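Local coordinates for cellulosomal scaffoldin anchoring protein C (Acetivibrio cellulolyticus, PDB 4UYP) that anchors cellulosomes at the bacterial cell surface, this chain being its third cohesin domain, which binds the dockerin of the adaptor scaffoldin ScaB, at residues A13-V19 with T95-S101; K28-L34 with R83-D88; F36-F40 with N111-N115; S60-T64 with M75-P80; T46-I50 with T64-N68. Numbering follows the deposited sequence.

Contact 1: residues A13-V19 with T95-S101; sequences AGSVVSV and TINFKVS
An antiparallel pairing of strands 16-24 and 91-100 forms this contact, at the end where the chain turns into the first of them. The short strand axes approach to 4.5 Å at 149°. V17/F98 and V19/I96 are the hydrogen-bonded pairs: V17 N to F98 O 2.9 Å, F98 N to V17 O 2.8 Å, V19 N to I96 O 2.8 Å, I96 N to V19 O 2.9 Å. V16/K99 and S18/N97 are non-hydrogen-bonded, with CA-CA 4.4 Å. V100 N to S15 O (2.8 Å) extends the pairing; beyond it, with G14 at phi/psi 88/-10, G14 N makes only weak bonds, to V100 O (3.0 Å) and S101 O (3.3 Å). In the jelly-roll sandwich of a cohesin, V17, V19 and F98 face inward, F98 (chi1 m) meeting F40 edge-to-face. V19 CG2 touches the F98 ring edge at CD2 (3.7 Å), and V17 CG1 lies 4.1 Å from V100 CG2. On the other face, S18 OG (chi1 m) donates to N97 OD1 at 2.7 Å, while N97 ND2 bonds to S49 and D51 on strand 45-52.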
# COMPACT_ATOMS: atom_id res chain seq x y z
N ALA C 13 15.50 16.39 10.80
CA ALA C 13 15.33 16.74 9.39
C ALA C 13 16.66 16.65 8.67
O ALA C 13 17.67 17.10 9.16
CB ALA C 13 14.85 18.21 9.31
N GLY C 14 16.60 16.06 7.47
CA GLY C 14 17.85 15.95 6.71
C GLY C 14 18.69 14.73 6.97
O GLY C 14 19.65 14.46 6.25
N SER C 15 18.37 13.93 8.02
CA SER C 15 19.17 12.81 8.43
C SER C 15 18.78 11.53 7.67
O SER C 15 17.70 11.44 7.06
CB SER C 15 19.02 12.54 9.98
OG SER C 15 17.70 12.01 10.26
N VAL C 16 19.63 10.53 7.83
CA VAL C 16 19.29 9.15 7.42
C VAL C 16 19.04 8.35 8.71
O VAL C 16 19.87 8.34 9.61
CB VAL C 16 20.36 8.49 6.58
CG1 VAL C 16 19.97 7.00 6.34
CG2 VAL C 16 20.48 9.20 5.23
N VAL C 17 17.85 7.75 8.80
CA VAL C 17 17.44 6.88 9.93
C VAL C 17 17.32 5.44 9.43
O VAL C 17 17.20 5.21 8.20
CB VAL C 17 16.14 7.34 10.58
CG1 VAL C 17 16.29 8.79 11.07
CG2 VAL C 17 14.95 7.30 9.64
N SER C 18 17.37 4.46 10.33
CA SER C 18 17.27 3.12 9.89
C SER C 18 16.08 2.42 10.59
O SER C 18 15.87 2.56 11.84
CB SER C 18 18.56 2.39 10.14
OG SER C 18 19.66 3.04 9.58
N VAL C 19 15.34 1.71 9.75
CA VAL C 19 14.13 1.01 10.17
C VAL C 19 14.40 -0.51 9.94
O VAL C 19 14.31 -0.97 8.80
CB VAL C 19 12.95 1.55 9.30
CG1 VAL C 19 11.68 0.69 9.52
CG2 VAL C 19 12.62 3.00 9.69
N THR C 95 16.95 -4.02 6.72
CA THR C 95 16.84 -2.69 7.32
C THR C 95 16.71 -1.68 6.20
O THR C 95 17.48 -1.72 5.24
CB THR C 95 18.06 -2.38 8.15
OG1 THR C 95 18.17 -3.39 9.19
CG2 THR C 95 17.95 -1.00 8.86
N ILE C 96 15.74 -0.80 6.33
CA ILE C 96 15.54 0.25 5.30
C ILE C 96 16.18 1.54 5.82
O ILE C 96 15.84 1.93 6.98
CB ILE C 96 14.09 0.51 4.99
CG1 ILE C 96 13.44 -0.80 4.50
CG2 ILE C 96 13.94 1.58 3.90
CD1 ILE C 96 11.94 -0.67 4.49
N ASN C 97 17.15 2.12 5.11
CA ASN C 97 17.68 3.43 5.51
C ASN C 97 16.95 4.53 4.81
O ASN C 97 17.00 4.59 3.58
CB ASN C 97 19.15 3.42 5.18
CG ASN C 97 19.87 2.22 5.82
OD1 ASN C 97 19.81 2.07 7.05
ND2 ASN C 97 20.54 1.42 5.01
N PHE C 98 16.22 5.31 5.59
CA PHE C 98 15.35 6.36 5.02
C PHE C 98 15.96 7.76 5.21
O PHE C 98 16.46 8.08 6.31
CB PHE C 98 14.04 6.44 5.79
CG PHE C 98 13.02 5.37 5.44
CD1 PHE C 98 12.32 5.47 4.25
CD2 PHE C 98 12.80 4.29 6.24
CE1 PHE C 98 11.31 4.56 3.92
CE2 PHE C 98 11.75 3.34 5.90
CZ PHE C 98 11.05 3.50 4.76
N LYS C 99 16.03 8.52 4.15
CA LYS C 99 16.34 9.97 4.26
C LYS C 99 15.09 10.75 4.66
O LYS C 99 14.08 10.72 3.97
CB LYS C 99 16.85 10.43 2.82
CG LYS C 99 16.86 11.95 2.64
CD LYS C 99 17.94 12.50 3.48
CE LYS C 99 18.15 14.02 3.13
NZ LYS C 99 16.95 14.79 3.18
N VAL C 100 15.19 11.43 5.82
CA VAL C 100 14.15 12.33 6.29
C VAL C 100 14.27 13.67 5.49
O VAL C 100 15.37 14.25 5.49
CB VAL C 100 14.31 12.60 7.79
CG1 VAL C 100 13.22 13.55 8.25
CG2 VAL C 100 14.23 11.26 8.56
N SER C 101 13.13 14.08 4.97
CA SER C 101 13.16 15.34 4.19
C SER C 101 13.85 16.50 4.95
O SER C 101 13.66 16.64 6.17
CB SER C 101 11.80 15.67 3.87
OG SER C 101 11.74 16.98 3.24

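Contact 2: residues K28-L34 with R83-D88; sequences KSGIYAL and RARIID
A single antiparallel bridge, formed just before a classic beta bulge, ties the connection 83-88 to the chain entering strand 33-39; in the bulge Y32 and A33 both face Y122, and Y32 OH bonds to D59 of the ScaB dockerin chain. I31 and I87 make the bridge (CA-CA 5.2 Å): I31 N donates to I87 O at 2.8 Å, whereas the return bond from I87 N to I31 O is weak at 3.4 Å. G30, at phi/psi 108/142, brings its CA within 3.7 Å of I86 CG1 and 3.4 Å of I87 O; a CB there would clash with I86 CG1. R83, itself at phi/psi 52/30, donates from NH2 to S29 O (2.9 Å), and its NH1 bonds to the Y123 carbonyl. Two waters close the other end: one joins K28 NZ (2.8 Å) to D88 O (2.7 Å), the second K28 O (2.7 Å) to D88 OD2 (3.1 Å). I86 (chi1 t, chi2 p) places CD1 3.3 Å from I31 O and 4.3 Å from Y32 CD1. Inward, I87 CG2 meets I31 CD1 (4.1 Å) and I87 CD1 meets L34 CD2 (4.2 Å). L34 and I87 continue onto F23, F77 and F93 of strands 16-24, 72-78 and 91-100.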
# COMPACT_ATOMS: atom_id res chain seq x y z
N LYS C 28 10.04 -23.37 12.37
CA LYS C 28 11.27 -24.11 12.21
C LYS C 28 11.37 -24.95 10.93
O LYS C 28 12.49 -25.28 10.49
CB LYS C 28 11.51 -25.02 13.48
CG LYS C 28 11.45 -24.14 14.75
CD LYS C 28 12.58 -23.15 14.74
CE LYS C 28 12.74 -22.65 16.21
NZ LYS C 28 13.62 -21.47 16.30
N SER C 29 10.21 -25.21 10.34
CA SER C 29 10.24 -25.91 9.05
C SER C 29 10.69 -25.04 7.91
O SER C 29 10.99 -25.53 6.82
CB SER C 29 8.84 -26.50 8.76
OG SER C 29 7.81 -25.57 8.67
N GLY C 30 10.63 -23.72 8.14
CA GLY C 30 11.28 -22.82 7.16
C GLY C 30 10.30 -22.03 6.30
O GLY C 30 9.26 -22.56 5.84
N ILE C 31 10.70 -20.76 6.04
CA ILE C 31 10.02 -19.94 5.05
C ILE C 31 10.78 -20.10 3.74
O ILE C 31 12.02 -19.81 3.70
CB ILE C 31 10.03 -18.44 5.48
CG1 ILE C 31 9.36 -18.24 6.85
CG2 ILE C 31 9.35 -17.64 4.36
CD1 ILE C 31 9.59 -16.77 7.42
N TYR C 32 10.10 -20.64 2.72
CA TYR C 32 10.73 -20.85 1.43
C TYR C 32 10.71 -19.60 0.53
O TYR C 32 11.58 -19.45 -0.34
CB TYR C 32 9.91 -22.02 0.79
CG TYR C 32 10.41 -22.53 -0.53
CD1 TYR C 32 11.70 -23.12 -0.61
CD2 TYR C 32 9.68 -22.43 -1.69
CE1 TYR C 32 12.14 -23.66 -1.82
CE2 TYR C 32 10.10 -22.99 -2.93
CZ TYR C 32 11.35 -23.58 -2.97
OH TYR C 32 11.82 -24.13 -4.13
N ALA C 33 9.61 -18.81 0.64
CA ALA C 33 9.52 -17.63 -0.28
C ALA C 33 8.66 -16.62 0.45
O ALA C 33 7.74 -16.95 1.16
CB ALA C 33 8.88 -18.00 -1.62
N LEU C 34 8.94 -15.34 0.23
CA LEU C 34 8.11 -14.26 0.82
C LEU C 34 8.34 -13.03 0.01
O LEU C 34 9.37 -12.80 -0.65
CB LEU C 34 8.50 -14.02 2.31
CG LEU C 34 9.84 -13.29 2.53
CD1 LEU C 34 9.54 -11.78 2.77
CD2 LEU C 34 10.51 -13.91 3.79
N ARG C 83 16.52 -25.92 -0.67
CA ARG C 83 16.46 -25.42 0.64
C ARG C 83 17.85 -25.34 1.35
O ARG C 83 17.88 -25.29 2.62
CB ARG C 83 15.47 -26.19 1.49
CG ARG C 83 14.10 -26.28 1.03
CD ARG C 83 13.48 -26.58 2.44
NE ARG C 83 12.16 -26.39 2.29
CZ ARG C 83 11.17 -25.61 2.71
NH1 ARG C 83 10.29 -25.55 1.72
NH2 ARG C 83 10.82 -25.08 3.91
N ALA C 84 18.94 -25.15 0.60
CA ALA C 84 20.31 -25.01 1.19
C ALA C 84 20.39 -23.77 2.07
O ALA C 84 21.22 -23.69 3.01
CB ALA C 84 21.44 -25.01 0.15
N ARG C 85 19.52 -22.80 1.80
CA ARG C 85 19.39 -21.62 2.69
C ARG C 85 17.89 -21.60 2.89
O ARG C 85 17.14 -21.96 1.96
CB ARG C 85 19.82 -20.28 2.01
CG ARG C 85 21.31 -19.98 1.99
CD ARG C 85 22.02 -20.35 0.77
NE ARG C 85 21.44 -19.88 -0.47
CZ ARG C 85 21.80 -20.29 -1.68
NH1 ARG C 85 22.80 -21.28 -1.82
NH2 ARG C 85 21.28 -19.77 -2.77
N ILE C 86 17.47 -21.22 4.06
CA ILE C 86 16.01 -21.20 4.35
C ILE C 86 15.92 -20.22 5.50
O ILE C 86 16.96 -20.04 6.21
CB ILE C 86 15.47 -22.60 4.75
CG1 ILE C 86 13.99 -22.59 4.62
CG2 ILE C 86 16.09 -22.97 6.09
CD1 ILE C 86 13.53 -22.75 3.24
N ILE C 87 14.78 -19.52 5.70
CA ILE C 87 14.67 -18.68 6.91
C ILE C 87 13.89 -19.52 7.93
O ILE C 87 12.69 -19.81 7.70
CB ILE C 87 14.00 -17.37 6.56
CG1 ILE C 87 14.93 -16.49 5.71
CG2 ILE C 87 13.68 -16.57 7.88
CD1 ILE C 87 14.26 -15.22 5.25
N ASP C 88 14.61 -19.97 8.97
CA ASP C 88 13.97 -20.85 9.93
C ASP C 88 14.37 -20.48 11.34
O ASP C 88 14.31 -21.34 12.30
CB ASP C 88 14.32 -22.33 9.67
CG ASP C 88 15.75 -22.60 9.87
OD1 ASP C 88 16.63 -21.74 10.08
OD2 ASP C 88 16.12 -23.88 9.65
O HOH W 1 15.62 -22.16 14.50
O HOH W 2 14.07 -25.77 8.32

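Contact 3: residues F36-F40 with N111-N115; sequences FRTNF and NITTN. With EPE (4-(2-hydroxyethyl)-1-piperazine ethanesulfonic acid), chain U.
Backbone bonds between antiparallel strands set the register: N39 N to T113 O 2.9 Å, T113 N to N39 O 3.1 Å, and N115 N to R37 O 2.9 Å. N39/T113 is thus a hydrogen-bonded pair and T38/T114 a non-hydrogen-bonded one (CA-CA 4.7 Å); the axes approach to 4.5 Å at 150°. N115 ND2 also donates to N39 OD1 at 2.9 Å. R37, N39 and N115 bind the sulfonate of a HEPES molecule, probably from the crystallisation liquor: R37 NH1 to O1S 3.0 Å, N39 ND2 to O1S 3.1 Å, N115 ND2 to O2S 2.8 Å. N115 of the second cohesin subunit also bonds to it, placing the HEPES where the two cohesins meet. R37 NH2 bonds to V25 O of the ScaB dockerin chain, and T113 OG1 to S116 of the second subunit. On the opposite face, F36 CE1 packs on T114 CG2 (3.6 Å) and F40 CB on I112 CD1 (3.8 Å). Within the cohesin sandwich, strand 33-39 lies between 109-122 and 72-78, and F36, T38 and T114 all reach I6 of strand 3-11.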
# COMPACT_ATOMS: atom_id res chain seq x y z
N PHE C 36 7.69 -8.75 0.90
CA PHE C 36 7.36 -7.85 1.99
C PHE C 36 7.40 -6.45 1.43
O PHE C 36 8.42 -6.05 0.84
CB PHE C 36 8.37 -7.97 3.17
CG PHE C 36 8.05 -7.06 4.32
CD1 PHE C 36 7.04 -7.42 5.14
CD2 PHE C 36 8.71 -5.81 4.49
CE1 PHE C 36 6.59 -6.67 6.17
CE2 PHE C 36 8.20 -4.98 5.59
CZ PHE C 36 7.21 -5.50 6.34
N ARG C 37 6.29 -5.67 1.48
CA ARG C 37 6.31 -4.29 0.96
C ARG C 37 5.87 -3.34 2.02
O ARG C 37 4.92 -3.62 2.76
CB ARG C 37 5.30 -4.24 -0.18
CG ARG C 37 5.29 -2.81 -0.74
CD ARG C 37 4.41 -2.60 -1.96
NE ARG C 37 4.89 -3.41 -3.05
CZ ARG C 37 4.45 -3.21 -4.26
NH1 ARG C 37 3.55 -2.27 -4.61
NH2 ARG C 37 4.90 -3.96 -5.27
N THR C 38 6.62 -2.25 2.14
CA THR C 38 6.30 -1.12 3.07
C THR C 38 5.93 0.07 2.25
O THR C 38 6.59 0.40 1.25
CB THR C 38 7.55 -0.64 3.91
OG1 THR C 38 8.59 -0.21 3.06
CG2 THR C 38 8.06 -1.83 4.81
N ASN C 39 4.89 0.83 2.68
CA ASN C 39 4.68 2.17 2.13
C ASN C 39 5.10 3.27 3.12
O ASN C 39 5.19 3.04 4.31
CB ASN C 39 3.16 2.34 1.81
CG ASN C 39 2.74 1.43 0.62
OD1 ASN C 39 2.14 0.34 0.88
ND2 ASN C 39 3.07 1.80 -0.58
N PHE C 40 5.24 4.39 2.47
CA PHE C 40 5.62 5.62 3.21
C PHE C 40 5.22 6.81 2.35
O PHE C 40 5.03 6.73 1.14
CB PHE C 40 7.16 5.68 3.45
CG PHE C 40 8.00 5.54 2.16
CD1 PHE C 40 8.36 4.20 1.71
CD2 PHE C 40 8.45 6.67 1.37
CE1 PHE C 40 9.15 4.06 0.55
CE2 PHE C 40 9.23 6.50 0.23
CZ PHE C 40 9.58 5.17 -0.19
N ASN C 111 4.33 7.21 9.29
CA ASN C 111 3.92 5.79 9.42
C ASN C 111 4.58 4.96 8.29
O ASN C 111 4.42 5.29 7.08
CB ASN C 111 2.40 5.78 9.23
CG ASN C 111 1.73 6.48 10.40
OD1 ASN C 111 1.48 5.84 11.44
ND2 ASN C 111 1.40 7.73 10.21
N ILE C 112 5.30 3.93 8.74
CA ILE C 112 5.96 3.02 7.72
C ILE C 112 5.17 1.71 7.90
O ILE C 112 5.20 1.05 8.91
CB ILE C 112 7.46 2.85 8.16
CG1 ILE C 112 8.20 4.20 8.30
CG2 ILE C 112 8.16 2.01 7.13
CD1 ILE C 112 8.18 5.15 7.09
N THR C 113 4.40 1.50 6.84
CA THR C 113 3.28 0.55 6.91
C THR C 113 3.45 -0.73 6.10
O THR C 113 3.86 -0.63 5.00
CB THR C 113 1.94 1.27 6.38
OG1 THR C 113 2.05 1.79 5.10
CG2 THR C 113 1.60 2.52 7.34
N THR C 114 3.13 -1.86 6.67
CA THR C 114 3.12 -3.16 5.87
C THR C 114 1.95 -3.18 4.89
O THR C 114 0.80 -2.94 5.36
CB THR C 114 3.03 -4.29 6.81
OG1 THR C 114 4.09 -4.27 7.80
CG2 THR C 114 3.20 -5.63 5.99
N ASN C 115 2.18 -3.50 3.65
CA ASN C 115 1.13 -3.53 2.60
C ASN C 115 0.66 -5.00 2.47
O ASN C 115 1.38 -5.79 1.86
CB ASN C 115 1.63 -2.90 1.34
CG ASN C 115 0.54 -2.71 0.28
OD1 ASN C 115 -0.35 -3.64 0.23
ND2 ASN C 115 0.63 -1.74 -0.54
N1 EPE U . -0.04 0.98 -7.17
C2 EPE U . 0.45 0.01 -8.11
C3 EPE U . -0.61 -0.03 -9.28
N4 EPE U . -0.56 1.31 -9.91
C5 EPE U . -0.52 2.49 -9.09
C6 EPE U . -0.86 2.06 -7.68
C7 EPE U . -0.53 1.45 -11.39
C8 EPE U . 0.91 1.87 -11.72
O8 EPE U . 0.90 3.32 -11.79
C9 EPE U . -0.09 0.86 -5.71
C10 EPE U . 1.14 0.21 -5.02
S EPE U . 1.05 0.35 -3.33
O1S EPE U . 2.31 -0.22 -2.87
O2S EPE U . -0.09 -0.45 -2.86
O3S EPE U . 0.96 1.77 -2.96
O HOH W 3 1.12 -0.12 3.33

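Contact 4: residues S60-T64 with M75-P80; sequences SDFTT and MTFEAP. With SO4 (sulfate ion), chain R.
F62, with chi1 t, swings its ring alongside M75, CZ lying 4.1 Å from M75 CG, and meets F93 edge-to-face on the inner side of the sheet. It belongs to the beta hairpin of strands 62-67 and 72-78, whose short axes run at 163° and approach to 4.7 Å. T63/T76 is the hydrogen-bonded pair: T63 N to T76 O 3.0 Å, T76 N to T63 O 2.8 Å. F62/F77 and T64/M75 are non-hydrogen-bonded, with CA-CA 4.7 and 4.4 Å. A third backbone bond, E78 N to D61 O (2.9 Å), carries the pairing into the 3-10 turn before the strand. There D61 CB packs against F77 CE1 at 3.6 Å, while D61 OD1 forms a salt bridge with R85. T64 CG2 meets M75 CG at 3.8 Å, and T64 N donates to a sulfate O3 at 2.9 Å, the ion probably coming from the crystallisation liquor. On the outer face one water is hydrogen-bonded to D61 O (3.0 Å), T63 OG1 (2.9 Å), T76 OG1 (2.8 Å) and E78 OE1 (2.7 Å); another joins S60 O (2.9 Å) to E78 OE1 (2.8 Å). E78 OE1 also forms a salt bridge with R22 of the ScaB dockerin chain. The hairpin is therefore two-sided: apolar F62, M75 and F77 turn into the sandwich, and hydrated T63, T76 and E78 offer a polar, partly charged surface to the dockerin.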
# COMPACT_ATOMS: atom_id res chain seq x y z
N SER C 60 22.02 -14.15 -3.41
CA SER C 60 21.28 -14.64 -4.53
C SER C 60 19.82 -14.81 -4.21
O SER C 60 18.95 -14.73 -5.11
CB SER C 60 21.80 -15.98 -5.02
OG SER C 60 23.08 -15.82 -5.63
N ASP C 61 19.52 -15.00 -2.93
CA ASP C 61 18.14 -15.34 -2.55
C ASP C 61 17.29 -14.10 -2.29
O ASP C 61 16.05 -14.20 -2.08
CB ASP C 61 18.15 -16.20 -1.27
CG ASP C 61 19.05 -17.44 -1.39
OD1 ASP C 61 19.24 -17.90 -2.52
OD2 ASP C 61 19.45 -17.90 -0.33
N PHE C 62 17.87 -12.92 -2.24
CA PHE C 62 17.22 -11.69 -1.74
C PHE C 62 17.28 -10.58 -2.78
O PHE C 62 18.26 -10.34 -3.40
CB PHE C 62 18.03 -11.23 -0.51
CG PHE C 62 17.50 -9.98 0.18
CD1 PHE C 62 16.35 -10.04 1.00
CD2 PHE C 62 18.22 -8.79 0.08
CE1 PHE C 62 15.93 -8.93 1.66
CE2 PHE C 62 17.80 -7.68 0.75
CZ PHE C 62 16.66 -7.72 1.55
N THR C 63 16.10 -10.02 -3.05
CA THR C 63 15.95 -8.99 -4.08
C THR C 63 15.20 -7.82 -3.50
O THR C 63 14.23 -8.01 -2.72
CB THR C 63 15.14 -9.48 -5.30
OG1 THR C 63 15.73 -10.75 -5.69
CG2 THR C 63 15.31 -8.51 -6.45
N THR C 64 15.58 -6.58 -3.85
CA THR C 64 14.87 -5.40 -3.33
C THR C 64 14.62 -4.41 -4.47
O THR C 64 15.28 -4.42 -5.49
CB THR C 64 15.63 -4.73 -2.20
OG1 THR C 64 16.77 -3.99 -2.76
CG2 THR C 64 16.12 -5.63 -1.12
N MET C 75 10.72 -6.10 -0.85
CA MET C 75 11.81 -7.08 -0.60
C MET C 75 11.25 -8.47 -0.94
O MET C 75 10.12 -8.77 -0.52
CB MET C 75 12.23 -6.99 0.90
CG MET C 75 13.14 -5.75 1.16
SD MET C 75 12.55 -4.83 2.62
CE MET C 75 11.04 -3.98 2.04
N THR C 76 12.06 -9.30 -1.58
CA THR C 76 11.66 -10.73 -1.72
C THR C 76 12.77 -11.62 -1.25
O THR C 76 13.97 -11.32 -1.35
CB THR C 76 11.31 -11.18 -3.15
OG1 THR C 76 12.40 -10.92 -4.08
CG2 THR C 76 10.09 -10.35 -3.63
N PHE C 77 12.35 -12.78 -0.72
CA PHE C 77 13.26 -13.91 -0.42
C PHE C 77 12.76 -15.13 -1.15
O PHE C 77 11.54 -15.42 -1.16
CB PHE C 77 13.25 -14.21 1.07
CG PHE C 77 14.05 -15.43 1.45
CD1 PHE C 77 15.45 -15.43 1.42
CD2 PHE C 77 13.40 -16.60 1.80
CE1 PHE C 77 16.20 -16.55 1.77
CE2 PHE C 77 14.14 -17.74 2.13
CZ PHE C 77 15.51 -17.72 2.12
N GLU C 78 13.67 -15.81 -1.86
CA GLU C 78 13.35 -17.09 -2.53
C GLU C 78 14.46 -18.05 -2.11
O GLU C 78 15.62 -17.86 -2.59
CB GLU C 78 13.31 -16.90 -4.01
CG GLU C 78 12.24 -15.88 -4.54
CD GLU C 78 12.66 -15.26 -5.91
OE1 GLU C 78 13.77 -14.65 -6.01
OE2 GLU C 78 11.77 -15.48 -6.79
N ALA C 79 14.18 -19.02 -1.26
CA ALA C 79 15.19 -20.02 -0.97
C ALA C 79 15.56 -20.78 -2.22
O ALA C 79 14.77 -20.89 -3.14
CB ALA C 79 14.63 -20.97 0.03
N PRO C 80 16.79 -21.25 -2.26
CA PRO C 80 17.13 -22.12 -3.40
C PRO C 80 16.29 -23.41 -3.38
O PRO C 80 15.74 -23.79 -2.33
CB PRO C 80 18.65 -22.39 -3.13
CG PRO C 80 18.76 -22.33 -1.62
CD PRO C 80 17.88 -21.12 -1.28
S SO4 R . 19.21 -5.60 -4.70
O1 SO4 R . 20.49 -6.33 -4.13
O2 SO4 R . 18.63 -4.87 -3.50
O3 SO4 R . 18.22 -6.55 -5.15
O4 SO4 R . 19.25 -4.52 -5.93
O HOH W 4 16.40 -15.49 -6.22
O HOH W 5 14.48 -12.82 -4.17
O HOH W 6 17.47 -18.39 -4.57

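Contact 5: residues T46-I50 with T64-N68; sequences TVASI and TYYNN. With SO4 (sulfate ion), chain R; SO4 (sulfate ion), chain Q.
The side-chain amide of N68 does most of the polar work here, pairing with both backbone groups of V47. V47 N donates to N68 OD1 at 2.7 Å (169°), and N68 ND2 donates to V47 O at 3.0 Å (164°), so the amide takes the place a neighbouring strand would fill at V47. N68 ND2 also donates to O2 of a sulfate (2.9 Å). V47 O accepts in addition from a water at 2.8 Å; the same water is hydrogen-bonded to Y66 OH (3.0 Å) and to O1 of that sulfate (2.6 Å). At the far end a second water bonds to I50 O (2.8 Å) and T64 OG1 (3.1 Å), while T64 N donates to O3 of another sulfate at 2.9 Å. Both sulfates probably come from the crystallisation liquor. Between these polar ends the contact is apolar. V47 CG1 (chi1 t) sits over one face of the Y66 ring, 3.7 Å from its centroid and 15° off the normal, a CH-pi contact. I50 CD1 reaches Y66 CD2 at 3.9 Å, and I50 CG2 reaches T64 CG2 at 3.9 Å. No beta bridge joins the strands, whose short axes come no closer than 7.8 Å, at 145°. They are the outermost strands of the chain's sheet order, meeting along an open side of the cohesin sandwich: 45-52 bonds instead to 91-100, with A48 and S49 forming a classic bulge opposite N97, and 62-67 bonds to 72-78.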
# COMPACT_ATOMS: atom_id res chain seq x y z
N THR C 46 12.35 9.24 1.98
CA THR C 46 12.66 8.51 0.75
C THR C 46 13.68 7.42 1.13
O THR C 46 14.44 7.52 2.13
CB THR C 46 13.26 9.36 -0.37
OG1 THR C 46 14.35 10.17 0.14
CG2 THR C 46 12.16 10.14 -1.00
N VAL C 47 13.75 6.35 0.36
CA VAL C 47 14.71 5.28 0.66
C VAL C 47 16.10 5.61 0.11
O VAL C 47 16.26 5.89 -1.10
CB VAL C 47 14.26 3.94 0.06
CG1 VAL C 47 15.28 2.81 0.32
CG2 VAL C 47 12.90 3.52 0.64
N ALA C 48 17.09 5.65 0.98
CA ALA C 48 18.50 5.81 0.59
C ALA C 48 19.08 4.47 0.18
O ALA C 48 19.88 4.38 -0.80
CB ALA C 48 19.32 6.44 1.73
N SER C 49 18.75 3.40 0.91
CA SER C 49 19.30 2.06 0.61
C SER C 49 18.53 1.06 1.46
O SER C 49 17.85 1.41 2.47
CB SER C 49 20.77 1.90 0.96
OG SER C 49 21.03 2.26 2.32
N ILE C 50 18.54 -0.23 1.06
CA ILE C 50 17.98 -1.33 1.85
C ILE C 50 19.10 -2.32 2.10
O ILE C 50 19.75 -2.72 1.11
CB ILE C 50 16.82 -1.99 1.09
CG1 ILE C 50 15.70 -0.96 0.90
CG2 ILE C 50 16.28 -3.19 1.93
CD1 ILE C 50 14.56 -1.51 0.05
N THR C 64 15.58 -6.58 -3.85
CA THR C 64 14.87 -5.40 -3.33
C THR C 64 14.62 -4.41 -4.47
O THR C 64 15.28 -4.42 -5.49
CB THR C 64 15.63 -4.73 -2.20
OG1 THR C 64 16.77 -3.99 -2.76
CG2 THR C 64 16.12 -5.63 -1.12
N TYR C 65 13.64 -3.57 -4.20
CA TYR C 65 13.25 -2.55 -5.17
C TYR C 65 12.58 -1.46 -4.37
O TYR C 65 11.78 -1.74 -3.52
CB TYR C 65 12.33 -3.06 -6.25
CG TYR C 65 11.91 -1.94 -7.20
CD1 TYR C 65 12.82 -1.39 -8.12
CD2 TYR C 65 10.62 -1.50 -7.17
CE1 TYR C 65 12.34 -0.32 -8.95
CE2 TYR C 65 10.16 -0.44 -7.93
CZ TYR C 65 11.01 0.07 -8.82
OH TYR C 65 10.57 1.18 -9.59
N TYR C 66 12.77 -0.20 -4.75
CA TYR C 66 11.98 0.84 -4.12
C TYR C 66 11.65 1.89 -5.18
O TYR C 66 12.38 2.05 -6.13
CB TYR C 66 12.72 1.45 -2.92
CG TYR C 66 14.11 1.87 -3.15
CD1 TYR C 66 14.36 3.13 -3.63
CD2 TYR C 66 15.25 1.03 -2.85
CE1 TYR C 66 15.64 3.59 -3.86
CE2 TYR C 66 16.56 1.55 -3.06
CZ TYR C 66 16.78 2.77 -3.59
OH TYR C 66 18.05 3.27 -3.87
N ASN C 67 10.55 2.57 -4.92
CA ASN C 67 10.12 3.64 -5.82
C ASN C 67 9.84 4.85 -4.91
O ASN C 67 8.87 4.89 -4.17
CB ASN C 67 8.85 3.15 -6.57
CG ASN C 67 8.30 4.18 -7.49
OD1 ASN C 67 8.47 5.39 -7.25
ND2 ASN C 67 7.63 3.74 -8.61
N ASN C 68 10.72 5.83 -5.01
CA ASN C 68 10.68 7.02 -4.14
C ASN C 68 9.72 8.09 -4.69
O ASN C 68 9.52 9.11 -4.00
CB ASN C 68 12.02 7.59 -4.00
CG ASN C 68 12.91 6.82 -2.98
OD1 ASN C 68 12.32 6.32 -1.97
ND2 ASN C 68 14.20 6.77 -3.15
S SO4 R . 19.21 -5.60 -4.70
O1 SO4 R . 20.49 -6.33 -4.13
O2 SO4 R . 18.63 -4.87 -3.50
O3 SO4 R . 18.22 -6.55 -5.15
O4 SO4 R . 19.25 -4.52 -5.93
S SO4 Q . 16.11 6.97 -6.38
O1 SO4 Q . 17.41 6.70 -5.61
O2 SO4 Q . 15.11 7.87 -5.73
O3 SO4 Q . 15.68 5.59 -6.76
O4 SO4 Q . 16.45 7.69 -7.67
O HOH W 7 18.06 6.20 -3.19
O HOH W 8 19.48 -4.25 -1.23

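Contacts 1 and 3 lie in facing layers of the cohesin sandwich, their centres about 14 Å apart; F98 CE1 meets F40 CD1 at 3.7 Å between them. Contact 5 bridges the same layers at the edge, F40 CE1 lying 3.8 Å from V47 CG2. Strand 33-39 links contacts 2 and 3, and F36 N to M75 O (2.8 Å) joins contact 3 to contact 4. R85 NH2 to D61 OD1 (2.8 Å) ties contact 2 to contact 4. The ScaB dockerin touches contacts 2 to 5 but not contact 1. Contacts 1 and 3 adjoin the calcium-site residue I6: the side chains of V19 and T114 each come within about 3 Å of the I6 side chain (nearest atoms), though this chain holds no calcium here.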